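Local atomic coordinates of ketol-acid reductoisomerase (uncultured archaeon GZfos26G2, PDB entry 4XDY), a protein that catalyses the magnesium-dependent alkyl migration and NADH-dependent reduction that turn (S)-2-acetolactate into (R)-2,3-dihydroxy-isovalerate during branched-chain amino acid biosynthesis. Residues A[33-38]-A[142-146]; A[18-22]-A[74-78]; A[148-153]-A[177-182]; A[129-133]-A[168-173]. All coordinates share one frame. Residue numbers count along the deposited sequence, not the author numbering.

All four contacts belong to the N-terminal Rossmann domain, contacts 2 and 4 packing helices against its central sheet. Contact 2 packs helix 71-77 on strand 18-22, while contact 1 joins helix 26-37, which follows that strand, to helix 138-146. That helix in turn follows strand 128-134, the strand of contact 4. Along the chain contact 1 interleaves with both contact 2 and contact 4, whereas contact 3 opens only after contact 1 has closed. Centres of contacts 1 and 3 are 11 Å apart, those of 2 and 3 24 Å. Through Leu35 contact 1 touches contacts 2 and 4, and through Trp178 contact 3 touches contact 4, all within the domain that binds NADH.

Contact 1: residues A[33-38]-A[142-146]; sequences NCLKDS and RKAYL
Helix 26-37, through its last turn, and helix 138-146, through its own C-terminal end, run side by side in nearly the same direction: the axes of 33-37 and 142-146 approach to 10.7 Å at 22°. The closest CA atoms are those of Cys34 and Tyr145, 6.9 Å apart. Both segments have regular helical backbone until Ser38 (phi/psi -89/4).

Charge pairing comes from Arg142, in a t, p, t conformation. Its NH1 and NH2 each lie 2.8 Å from Asp37 OD2 in a salt bridge, while NH1 makes a weak hydrogen bond to Cys34 SG at 3.7 Å. One face of the guanidinium is covered by Asn33, with Asn33 CB 3.6 Å from Arg142 CZ.

Tyr145 (chi1 t) donates a hydrogen bond from OH to Ser38 OG at 2.7 Å; Ser38 OG is also bonded to the carbonyl of Ala175.

Aromatic packing involves Cys34 (chi1 m). Its CB stands over the Tyr145 face, 3.9 Å from the ring centroid, a CH-pi contact, and its SG makes an oblique sulfur-aromatic contact, with Cys34 SG 3.4 Å from Tyr145 CG. His177 also stacks on Tyr145. The NAD-binding residues Tyr24 to Gln27 span the start of helix 26-37, and helix 138-146 begins at the NAD-binding Gly138, so this pairing joins two helices of the Rossmann domain that border the cofactor site.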
loop_
_atom_site.group_PDB
_atom_site.type_symbol
_atom_site.label_atom_id
_atom_site.label_comp_id
_atom_site.label_asym_id
_atom_site.label_seq_id
_atom_site.Cartn_x
_atom_site.Cartn_y
_atom_site.Cartn_z
ATOM N N ASN A 33 -15.498 -0.441 -19.967
ATOM C CA ASN A 33 -15.281 0.941 -20.217
ATOM C C ASN A 33 -13.941 1.236 -20.810
ATOM O O ASN A 33 -13.823 2.146 -21.620
ATOM C CB ASN A 33 -15.502 1.752 -18.963
ATOM C CG ASN A 33 -16.993 1.961 -18.684
ATOM O OD1 ASN A 33 -17.626 2.782 -19.353
ATOM N ND2 ASN A 33 -17.591 1.148 -17.787
ATOM N N CYS A 34 -12.898 0.464 -20.461
ATOM C CA CYS A 34 -11.606 0.685 -21.101
ATOM C C CYS A 34 -11.677 0.266 -22.586
ATOM O O CYS A 34 -11.105 0.952 -23.447
ATOM C CB CYS A 34 -10.467 -0.055 -20.348
ATOM S SG CYS A 34 -10.223 0.598 -18.669
ATOM N N LEU A 35 -12.335 -0.854 -22.846
ATOM C CA LEU A 35 -12.502 -1.352 -24.185
ATOM C C LEU A 35 -13.330 -0.336 -25.032
ATOM O O LEU A 35 -12.930 0.031 -26.143
ATOM C CB LEU A 35 -13.180 -2.683 -24.213
ATOM C CG LEU A 35 -12.304 -3.898 -23.798
ATOM C CD1 LEU A 35 -13.216 -5.117 -23.523
ATOM C CD2 LEU A 35 -11.271 -4.269 -24.833
ATOM N N LYS A 36 -14.432 0.106 -24.461
ATOM C CA LYS A 36 -15.281 1.097 -25.178
ATOM C C LYS A 36 -14.523 2.423 -25.461
ATOM O O LYS A 36 -14.532 2.930 -26.578
ATOM C CB LYS A 36 -16.592 1.298 -24.454
ATOM C CG LYS A 36 -17.453 2.349 -25.213
ATOM C CD LYS A 36 -18.899 2.447 -24.756
ATOM C CE LYS A 36 -19.112 3.164 -23.423
ATOM N NZ LYS A 36 -18.832 4.636 -23.323
ATOM N N ASP A 37 -13.759 2.904 -24.496
ATOM C CA ASP A 37 -12.949 4.091 -24.619
ATOM C C ASP A 37 -11.858 3.962 -25.672
ATOM O O ASP A 37 -11.488 4.963 -26.233
ATOM C CB ASP A 37 -12.267 4.504 -23.285
ATOM C CG ASP A 37 -13.214 5.134 -22.263
ATOM O OD1 ASP A 37 -14.417 5.265 -22.538
ATOM O OD2 ASP A 37 -12.732 5.443 -21.132
ATOM N N SER A 38 -11.361 2.741 -25.946
ATOM C CA SER A 38 -10.375 2.447 -26.954
ATOM C C SER A 38 -11.022 2.157 -28.303
ATOM O O SER A 38 -10.321 1.827 -29.218
ATOM C CB SER A 38 -9.535 1.233 -26.492
ATOM O OG SER A 38 -8.687 1.706 -25.463
ATOM N N ARG A 142 -9.248 0.693 -13.761
ATOM C CA ARG A 142 -9.888 1.743 -14.489
ATOM C C ARG A 142 -9.215 3.109 -14.320
ATOM O O ARG A 142 -8.942 3.778 -15.291
ATOM C CB ARG A 142 -11.368 1.811 -14.099
ATOM C CG ARG A 142 -12.086 3.013 -14.760
ATOM C CD ARG A 142 -12.118 2.812 -16.274
ATOM N NE ARG A 142 -13.056 3.777 -16.896
ATOM C CZ ARG A 142 -12.997 4.176 -18.171
ATOM N NH1 ARG A 142 -12.015 3.782 -18.950
ATOM N NH2 ARG A 142 -13.892 5.061 -18.624
ATOM N N LYS A 143 -8.802 3.416 -13.099
ATOM C CA LYS A 143 -8.063 4.598 -12.788
ATOM C C LYS A 143 -6.768 4.668 -13.508
ATOM O O LYS A 143 -6.409 5.754 -14.059
ATOM C CB LYS A 143 -7.799 4.713 -11.300
ATOM C CG LYS A 143 -8.981 5.202 -10.484
ATOM C CD LYS A 143 -8.569 5.378 -9.017
ATOM C CE LYS A 143 -7.664 6.598 -8.851
ATOM N NZ LYS A 143 -6.218 6.372 -9.089
ATOM N N ALA A 144 -6.024 3.550 -13.509
ATOM C CA ALA A 144 -4.765 3.530 -14.242
ATOM C C ALA A 144 -4.980 3.873 -15.724
ATOM O O ALA A 144 -4.175 4.645 -16.328
ATOM C CB ALA A 144 -4.053 2.154 -14.096
ATOM N N TYR A 145 -6.029 3.311 -16.320
ATOM C CA TYR A 145 -6.296 3.541 -17.727
ATOM C C TYR A 145 -6.611 5.043 -17.957
ATOM O O TYR A 145 -6.038 5.676 -18.849
ATOM C CB TYR A 145 -7.479 2.686 -18.158
ATOM C CG TYR A 145 -7.933 2.890 -19.571
ATOM C CD1 TYR A 145 -8.702 3.997 -19.916
ATOM C CD2 TYR A 145 -7.581 2.031 -20.562
ATOM C CE1 TYR A 145 -9.103 4.223 -21.249
ATOM C CE2 TYR A 145 -7.971 2.232 -21.877
ATOM C CZ TYR A 145 -8.776 3.339 -22.197
ATOM O OH TYR A 145 -9.193 3.517 -23.518
ATOM N N LEU A 146 -7.414 5.602 -17.069
ATOM C CA LEU A 146 -7.831 7.022 -17.197
ATOM C C LEU A 146 -6.643 7.932 -16.954
ATOM O O LEU A 146 -6.593 9.020 -17.505
ATOM C CB LEU A 146 -8.934 7.336 -16.223
ATOM C CG LEU A 146 -10.289 6.702 -16.667
ATOM C CD1 LEU A 146 -11.319 6.996 -15.590
ATOM C CD2 LEU A 146 -10.747 7.186 -18.062
#

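Contact 2: residues A[18-22]-A[74-78]; sequences TIAVM and AAEKG
A van der Waals contact of mostly small residues, with no hydrogen bond across it, places the C-terminal end of helix 71-77 against strand 18-22 on one face of the Rossmann sheet, largely buried. The strand is extended throughout (phi near -90 to -103, psi 109 to 132), so Thr18 and Ala20 direct their CB atoms toward the helix while Ile19 and Val21 point away from it. Segment 74-77 is helical, and Gly78 then turns extended (-81/139). The nearest CA pair is Ala20 and Gly78, 4.6 Å apart.

Such closeness depends on small residues. Ala20 CB lies 3.3 Å from Ala74 O and 4.4 Å from Ala74 CB, and Gly78 CA is 3.9 Å from Ala20 CB; a CB on Gly78 would collide with that of Ala20. Gly78 CA also sits 3.6 Å from Thr18 O. In the alternating beta-alpha layout of the Rossmann fold, helix 71-77 leads into strand 80-83, which pairs in parallel with strand 18-22, and Gly78 lies at the close passage between them.

Farther along, Met22, with chi1 and chi2 both m and chi3 t, brings its methyl to the helix: Met22 CE is 3.4 Å from Ala75 N, 3.6 Å from Ala75 CB and 3.9 Å from Ala74 CB. At the opposite end Thr18 CG2 lies 3.8 Å from Lys77 O and 4.4 Å from Lys77 CG; the Lys77 ammonium forms a salt bridge with Glu67.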
loop_
_atom_site.group_PDB
_atom_site.type_symbol
_atom_site.label_atom_id
_atom_site.label_comp_id
_atom_site.label_asym_id
_atom_site.label_seq_id
_atom_site.Cartn_x
_atom_site.Cartn_y
_atom_site.Cartn_z
ATOM N N THR A 18 -16.935 -7.880 -31.886
ATOM C CA THR A 18 -17.737 -7.453 -30.747
ATOM C C THR A 18 -17.362 -8.340 -29.529
ATOM O O THR A 18 -17.311 -9.582 -29.634
ATOM C CB THR A 18 -19.211 -7.644 -31.100
ATOM O OG1 THR A 18 -19.512 -6.712 -32.154
ATOM C CG2 THR A 18 -20.116 -7.376 -29.881
ATOM N N ILE A 19 -17.129 -7.663 -28.435
ATOM C CA ILE A 19 -16.859 -8.330 -27.144
ATOM C C ILE A 19 -18.132 -8.249 -26.289
ATOM O O ILE A 19 -18.602 -7.111 -25.963
ATOM C CB ILE A 19 -15.748 -7.608 -26.340
ATOM C CG1 ILE A 19 -14.534 -7.186 -27.191
ATOM C CG2 ILE A 19 -15.415 -8.433 -25.046
ATOM C CD1 ILE A 19 -13.895 -8.321 -27.838
ATOM N N ALA A 20 -18.646 -9.403 -25.932
ATOM C CA ALA A 20 -19.747 -9.523 -24.977
ATOM C C ALA A 20 -19.159 -9.706 -23.583
ATOM O O ALA A 20 -18.570 -10.740 -23.305
ATOM C CB ALA A 20 -20.624 -10.690 -25.325
ATOM N N VAL A 21 -19.287 -8.682 -22.770
ATOM C CA VAL A 21 -18.781 -8.724 -21.368
ATOM C C VAL A 21 -19.915 -9.189 -20.483
ATOM O O VAL A 21 -20.911 -8.465 -20.354
ATOM C CB VAL A 21 -18.233 -7.381 -20.926
ATOM C CG1 VAL A 21 -17.917 -7.382 -19.419
ATOM C CG2 VAL A 21 -16.978 -7.006 -21.738
ATOM N N MET A 22 -19.777 -10.399 -19.930
ATOM C CA MET A 22 -20.755 -10.979 -19.035
ATOM C C MET A 22 -20.445 -10.586 -17.578
ATOM O O MET A 22 -19.454 -11.016 -17.028
ATOM C CB MET A 22 -20.802 -12.470 -19.165
ATOM C CG MET A 22 -20.811 -13.021 -20.611
ATOM S SD MET A 22 -22.223 -12.310 -21.489
ATOM C CE MET A 22 -22.367 -13.541 -22.779
ATOM N N ALA A 74 -26.549 -11.733 -25.312
ATOM C CA ALA A 74 -25.222 -11.167 -25.387
ATOM C C ALA A 74 -24.224 -12.167 -25.944
ATOM O O ALA A 74 -23.353 -11.794 -26.735
ATOM C CB ALA A 74 -24.782 -10.671 -24.007
ATOM N N ALA A 75 -24.353 -13.422 -25.572
ATOM C CA ALA A 75 -23.442 -14.449 -26.006
ATOM C C ALA A 75 -23.604 -14.690 -27.520
ATOM O O ALA A 75 -22.663 -15.000 -28.210
ATOM C CB ALA A 75 -23.705 -15.729 -25.323
ATOM N N GLU A 76 -24.840 -14.603 -27.970
ATOM C CA GLU A 76 -25.168 -14.708 -29.402
ATOM C C GLU A 76 -24.456 -13.629 -30.193
ATOM O O GLU A 76 -23.847 -13.908 -31.209
ATOM C CB GLU A 76 -26.712 -14.619 -29.585
ATOM C CG GLU A 76 -27.187 -15.100 -30.942
ATOM C CD GLU A 76 -28.666 -15.477 -30.974
ATOM O OE1 GLU A 76 -29.400 -15.393 -29.943
ATOM O OE2 GLU A 76 -29.077 -15.887 -32.068
ATOM N N LYS A 77 -24.427 -12.421 -29.687
ATOM C CA LYS A 77 -23.914 -11.335 -30.385
ATOM C C LYS A 77 -22.369 -11.222 -30.308
ATOM O O LYS A 77 -21.714 -10.597 -31.134
ATOM C CB LYS A 77 -24.589 -10.119 -29.785
ATOM C CG LYS A 77 -24.171 -8.851 -30.438
ATOM C CD LYS A 77 -25.220 -7.751 -30.391
ATOM C CE LYS A 77 -24.564 -6.525 -31.057
ATOM N NZ LYS A 77 -25.534 -5.459 -31.352
ATOM N N GLY A 78 -21.766 -11.752 -29.251
ATOM C CA GLY A 78 -20.341 -11.526 -29.100
ATOM C C GLY A 78 -19.516 -12.483 -29.960
ATOM O O GLY A 78 -19.760 -13.673 -29.980
#

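Contact 3: residues A[148-153]-A[177-182]; sequences GFGVPG and HWTKAG
Phe149, Ala181 and Trp178 have the most surface covered where two irregular segments meet. Segment 148-153 leads into strand 153-157, and segment 177-182 precedes strand 183-185. Each starts where a Schellman motif with positive phi (Gly148 90/8, His177 69/16) closes a helix. Closest CA pairs are Gly150-Trp178 at 4.5 Å and Pro152-Ala181 at 5.0 Å.

The Phe149 ring (chi1 t) lies along the second segment, with CZ 3.9 Å from Ala181 CB and CE1 3.5 Å from Lys180 O; Phe329 of the second subunit meets it edge-to-face. Ala181 CB also fits against Pro152 N (3.5 Å) and CD (3.9 Å). Trp178 (chi1 m) turns the face of its five-membered ring to Val151 CG2, a CH-pi contact 4.0 Å from the ring centroid.

Gly150 passes so near that a CB would clash with His177 O; its CA makes a CA-H...O contact to that oxygen at 3.2 Å. Water 1 bridges Phe149 O and His177 ND1, 2.6 Å from each. Gly153 N donates to Gly182 O at 3.0 Å, beginning the parallel pairing of strands 153-157 and 183-185. One direct hydrogen bond amid apolar and CA-H...O contacts means that close fit, permitted by glycines, largely defines this junction.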
loop_
_atom_site.group_PDB
_atom_site.type_symbol
_atom_site.label_atom_id
_atom_site.label_comp_id
_atom_site.label_asym_id
_atom_site.label_seq_id
_atom_site.Cartn_x
_atom_site.Cartn_y
_atom_site.Cartn_z
ATOM N N GLY A 148 -3.606 7.408 -18.098
ATOM C CA GLY A 148 -2.603 7.294 -19.173
ATOM C C GLY A 148 -1.626 6.141 -18.992
ATOM O O GLY A 148 -0.669 5.979 -19.734
ATOM N N PHE A 149 -1.891 5.299 -17.989
ATOM C CA PHE A 149 -1.044 4.145 -17.671
ATOM C C PHE A 149 -1.934 2.872 -17.839
ATOM O O PHE A 149 -2.755 2.773 -18.813
ATOM C CB PHE A 149 -0.375 4.358 -16.313
ATOM C CG PHE A 149 0.707 3.353 -15.955
ATOM C CD1 PHE A 149 1.661 2.935 -16.907
ATOM C CD2 PHE A 149 0.739 2.768 -14.669
ATOM C CE1 PHE A 149 2.648 2.003 -16.538
ATOM C CE2 PHE A 149 1.721 1.851 -14.339
ATOM C CZ PHE A 149 2.656 1.467 -15.275
ATOM N N GLY A 150 -1.703 1.849 -16.999
ATOM C CA GLY A 150 -2.289 0.544 -17.241
ATOM C C GLY A 150 -1.859 -0.366 -16.080
ATOM O O GLY A 150 -1.008 0.033 -15.302
ATOM N N VAL A 151 -2.471 -1.551 -15.965
ATOM C CA VAL A 151 -2.086 -2.529 -14.902
ATOM C C VAL A 151 -1.425 -3.681 -15.583
ATOM O O VAL A 151 -1.792 -4.015 -16.751
ATOM C CB VAL A 151 -3.287 -2.962 -14.023
ATOM C CG1 VAL A 151 -3.769 -1.734 -13.278
ATOM C CG2 VAL A 151 -4.328 -3.591 -14.897
ATOM N N PRO A 152 -0.553 -4.382 -14.853
ATOM C CA PRO A 152 0.056 -5.589 -15.434
ATOM C C PRO A 152 -0.977 -6.689 -15.707
ATOM O O PRO A 152 -2.026 -6.751 -15.081
ATOM C CB PRO A 152 1.070 -6.064 -14.370
ATOM C CG PRO A 152 1.334 -4.871 -13.515
ATOM C CD PRO A 152 0.001 -4.119 -13.502
ATOM N N GLY A 153 -0.693 -7.515 -16.701
ATOM C CA GLY A 153 -1.552 -8.653 -17.044
ATOM C C GLY A 153 -0.894 -9.944 -17.451
ATOM O O GLY A 153 0.283 -9.965 -17.851
ATOM N N HIS A 177 -4.893 -1.191 -22.386
ATOM C CA HIS A 177 -3.681 -0.468 -21.974
ATOM C C HIS A 177 -2.835 -1.171 -20.890
ATOM O O HIS A 177 -1.944 -0.556 -20.256
ATOM C CB HIS A 177 -3.992 0.964 -21.553
ATOM C CG HIS A 177 -4.567 1.835 -22.653
ATOM N ND1 HIS A 177 -4.752 3.188 -22.490
ATOM C CD2 HIS A 177 -4.996 1.548 -23.907
ATOM C CE1 HIS A 177 -5.272 3.702 -23.603
ATOM N NE2 HIS A 177 -5.482 2.725 -24.454
ATOM N N TRP A 178 -3.087 -2.455 -20.693
ATOM C CA TRP A 178 -2.324 -3.229 -19.696
ATOM C C TRP A 178 -0.884 -3.393 -20.181
ATOM O O TRP A 178 0.020 -3.532 -19.415
ATOM C CB TRP A 178 -2.915 -4.614 -19.489
ATOM C CG TRP A 178 -4.341 -4.686 -18.943
ATOM C CD1 TRP A 178 -5.156 -3.647 -18.597
ATOM C CD2 TRP A 178 -5.121 -5.863 -18.810
ATOM N NE1 TRP A 178 -6.413 -4.097 -18.264
ATOM C CE2 TRP A 178 -6.421 -5.456 -18.360
ATOM C CE3 TRP A 178 -4.883 -7.206 -19.030
ATOM C CZ2 TRP A 178 -7.456 -6.372 -18.159
ATOM C CZ3 TRP A 178 -5.903 -8.096 -18.817
ATOM C CH2 TRP A 178 -7.163 -7.663 -18.381
ATOM N N THR A 179 -0.704 -3.370 -21.506
ATOM C CA THR A 179 0.636 -3.412 -22.100
ATOM C C THR A 179 1.504 -2.247 -21.715
ATOM O O THR A 179 2.738 -2.361 -21.786
ATOM C CB THR A 179 0.499 -3.467 -23.676
ATOM O OG1 THR A 179 -0.497 -2.536 -24.101
ATOM C CG2 THR A 179 0.106 -4.789 -24.100
ATOM N N LYS A 180 0.919 -1.132 -21.249
ATOM C CA LYS A 180 1.736 -0.056 -20.761
ATOM C C LYS A 180 2.535 -0.432 -19.499
ATOM O O LYS A 180 3.657 0.055 -19.245
ATOM C CB LYS A 180 0.939 1.216 -20.593
ATOM C CG LYS A 180 0.332 1.696 -21.910
ATOM C CD LYS A 180 -0.331 3.020 -21.709
ATOM C CE LYS A 180 -1.206 3.386 -22.875
ATOM N NZ LYS A 180 -0.359 3.627 -24.064
ATOM N N ALA A 181 1.955 -1.302 -18.677
ATOM C CA ALA A 181 2.683 -1.833 -17.531
ATOM C C ALA A 181 3.435 -3.098 -17.937
ATOM O O ALA A 181 4.580 -3.311 -17.514
ATOM C CB ALA A 181 1.669 -2.161 -16.389
ATOM N N GLY A 182 2.771 -3.945 -18.720
ATOM C CA GLY A 182 3.387 -5.151 -19.233
ATOM C C GLY A 182 2.547 -6.375 -19.090
ATOM O O GLY A 182 1.772 -6.525 -18.123
HETATM O O HOH W 1 -4.072 4.450 -20.359
#

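Contact 4: residues A[129-133]-A[168-173]; sequences VIMVA and VALAMT
Val132 spreads its two methyls over the helix that lies against its strand: CG1 is 3.9 Å from Ala169 CB, 3.8 Å from Thr173 CG2 and 3.4 Å from Ala169 O, while Val132 CG2 meets Met172 CE at 4.0 Å. With chi1 m it straddles the groove between Ala169 on one turn and Met172 and Thr173 on the next, and it has more surface covered than any other residue here. Two positions earlier, Ile130 (chi1 p, chi2 t) extends CD1 to Ala169 CB at 3.8 Å, to Val168 CG1 at 4.1 Å and to Met172 SD at 4.4 Å.

Between them Met131 faces away, as the alternation of an extended strand requires. The axes of strand 129-133 and helix 168-173 approach to 8.2 Å and cross at -22°, nearly parallel in direction; the nearest CA atoms are Val132 and Ala169, 6.2 Å apart. Helix 165-175 links strands 153-157 and 183-185, which are parallel neighbours, in a beta-alpha-beta unit of the Rossmann domain. Strand 128-134 pairs antiparallel with 153-157, so it follows the same direction as the returning helix. Met172 (chi1 m, chi2 t, chi3 p) also reaches strand 80-83.

The hydroxyl of Thr173 turns back to its own helix, OG1 donating to Leu170 O at 2.8 Å, so just its methyl meets the strand. No hydrogen bond crosses the interface, and helix and sheet are held by interdigitated, wholly buried apolar groups.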
loop_
_atom_site.group_PDB
_atom_site.type_symbol
_atom_site.label_atom_id
_atom_site.label_comp_id
_atom_site.label_asym_id
_atom_site.label_seq_id
_atom_site.Cartn_x
_atom_site.Cartn_y
_atom_site.Cartn_z
ATOM N N VAL A 129 -10.267 -20.605 -26.476
ATOM C CA VAL A 129 -10.381 -20.415 -25.001
ATOM C C VAL A 129 -9.154 -19.643 -24.533
ATOM O O VAL A 129 -7.991 -20.132 -24.669
ATOM C CB VAL A 129 -10.542 -21.731 -24.240
ATOM C CG1 VAL A 129 -10.667 -21.491 -22.688
ATOM C CG2 VAL A 129 -11.726 -22.491 -24.710
ATOM N N ILE A 130 -9.403 -18.429 -24.074
ATOM C CA ILE A 130 -8.385 -17.483 -23.755
ATOM C C ILE A 130 -8.587 -16.881 -22.365
ATOM O O ILE A 130 -9.698 -16.909 -21.830
ATOM C CB ILE A 130 -8.249 -16.390 -24.809
ATOM C CG1 ILE A 130 -9.566 -15.692 -24.997
ATOM C CG2 ILE A 130 -7.787 -17.061 -26.127
ATOM C CD1 ILE A 130 -9.436 -14.446 -25.791
ATOM N N MET A 131 -7.537 -16.249 -21.866
ATOM C CA MET A 131 -7.598 -15.528 -20.604
ATOM C C MET A 131 -6.779 -14.280 -20.673
ATOM O O MET A 131 -5.606 -14.292 -21.132
ATOM C CB MET A 131 -7.099 -16.406 -19.409
ATOM C CG MET A 131 -7.040 -15.469 -18.250
ATOM S SD MET A 131 -6.980 -16.401 -16.794
ATOM C CE MET A 131 -5.557 -16.911 -16.987
ATOM N N VAL A 132 -7.378 -13.168 -20.269
ATOM C CA VAL A 132 -6.694 -11.911 -20.040
ATOM C C VAL A 132 -6.877 -11.513 -18.566
ATOM O O VAL A 132 -7.981 -11.070 -18.164
ATOM C CB VAL A 132 -7.121 -10.823 -21.028
ATOM C CG1 VAL A 132 -6.803 -11.306 -22.476
ATOM C CG2 VAL A 132 -8.649 -10.500 -20.970
ATOM N N ALA A 133 -5.854 -11.769 -17.772
ATOM C CA ALA A 133 -5.967 -11.647 -16.299
ATOM C C ALA A 133 -5.237 -10.458 -15.786
ATOM O O ALA A 133 -4.004 -10.475 -15.802
ATOM C CB ALA A 133 -5.446 -12.898 -15.643
ATOM N N VAL A 168 -6.095 -12.346 -30.476
ATOM C CA VAL A 168 -7.287 -11.723 -29.874
ATOM C C VAL A 168 -7.031 -11.398 -28.398
ATOM O O VAL A 168 -7.246 -10.267 -27.990
ATOM C CB VAL A 168 -8.497 -12.626 -29.999
ATOM C CG1 VAL A 168 -9.668 -12.072 -29.180
ATOM C CG2 VAL A 168 -8.849 -12.745 -31.481
ATOM N N ALA A 169 -6.503 -12.364 -27.670
ATOM C CA ALA A 169 -6.199 -12.156 -26.203
ATOM C C ALA A 169 -5.221 -11.023 -26.029
ATOM O O ALA A 169 -5.465 -10.052 -25.310
ATOM C CB ALA A 169 -5.760 -13.469 -25.556
ATOM N N LEU A 170 -4.102 -11.029 -26.789
ATOM C CA LEU A 170 -3.129 -9.970 -26.615
ATOM C C LEU A 170 -3.721 -8.611 -26.996
ATOM O O LEU A 170 -3.418 -7.569 -26.388
ATOM C CB LEU A 170 -1.812 -10.250 -27.390
ATOM C CG LEU A 170 -0.991 -11.432 -26.895
ATOM C CD1 LEU A 170 0.113 -11.733 -27.894
ATOM C CD2 LEU A 170 -0.302 -11.174 -25.552
ATOM N N ALA A 171 -4.528 -8.637 -28.059
ATOM C CA ALA A 171 -5.092 -7.414 -28.608
ATOM C C ALA A 171 -5.967 -6.772 -27.534
ATOM O O ALA A 171 -5.939 -5.565 -27.335
ATOM C CB ALA A 171 -5.895 -7.707 -29.831
ATOM N N MET A 172 -6.728 -7.618 -26.852
ATOM C CA MET A 172 -7.606 -7.125 -25.759
ATOM C C MET A 172 -6.779 -6.385 -24.699
ATOM O O MET A 172 -7.165 -5.300 -24.234
ATOM C CB MET A 172 -8.417 -8.300 -25.185
ATOM C CG MET A 172 -9.565 -8.744 -26.000
ATOM S SD MET A 172 -10.337 -10.211 -25.359
ATOM C CE MET A 172 -11.199 -9.496 -23.911
ATOM N N THR A 173 -5.598 -6.918 -24.355
ATOM C CA THR A 173 -4.783 -6.295 -23.301
ATOM C C THR A 173 -4.166 -5.005 -23.732
ATOM O O THR A 173 -3.979 -4.058 -22.971
ATOM C CB THR A 173 -3.672 -7.213 -22.739
ATOM O OG1 THR A 173 -2.625 -7.387 -23.718
ATOM C CG2 THR A 173 -4.247 -8.569 -22.217
#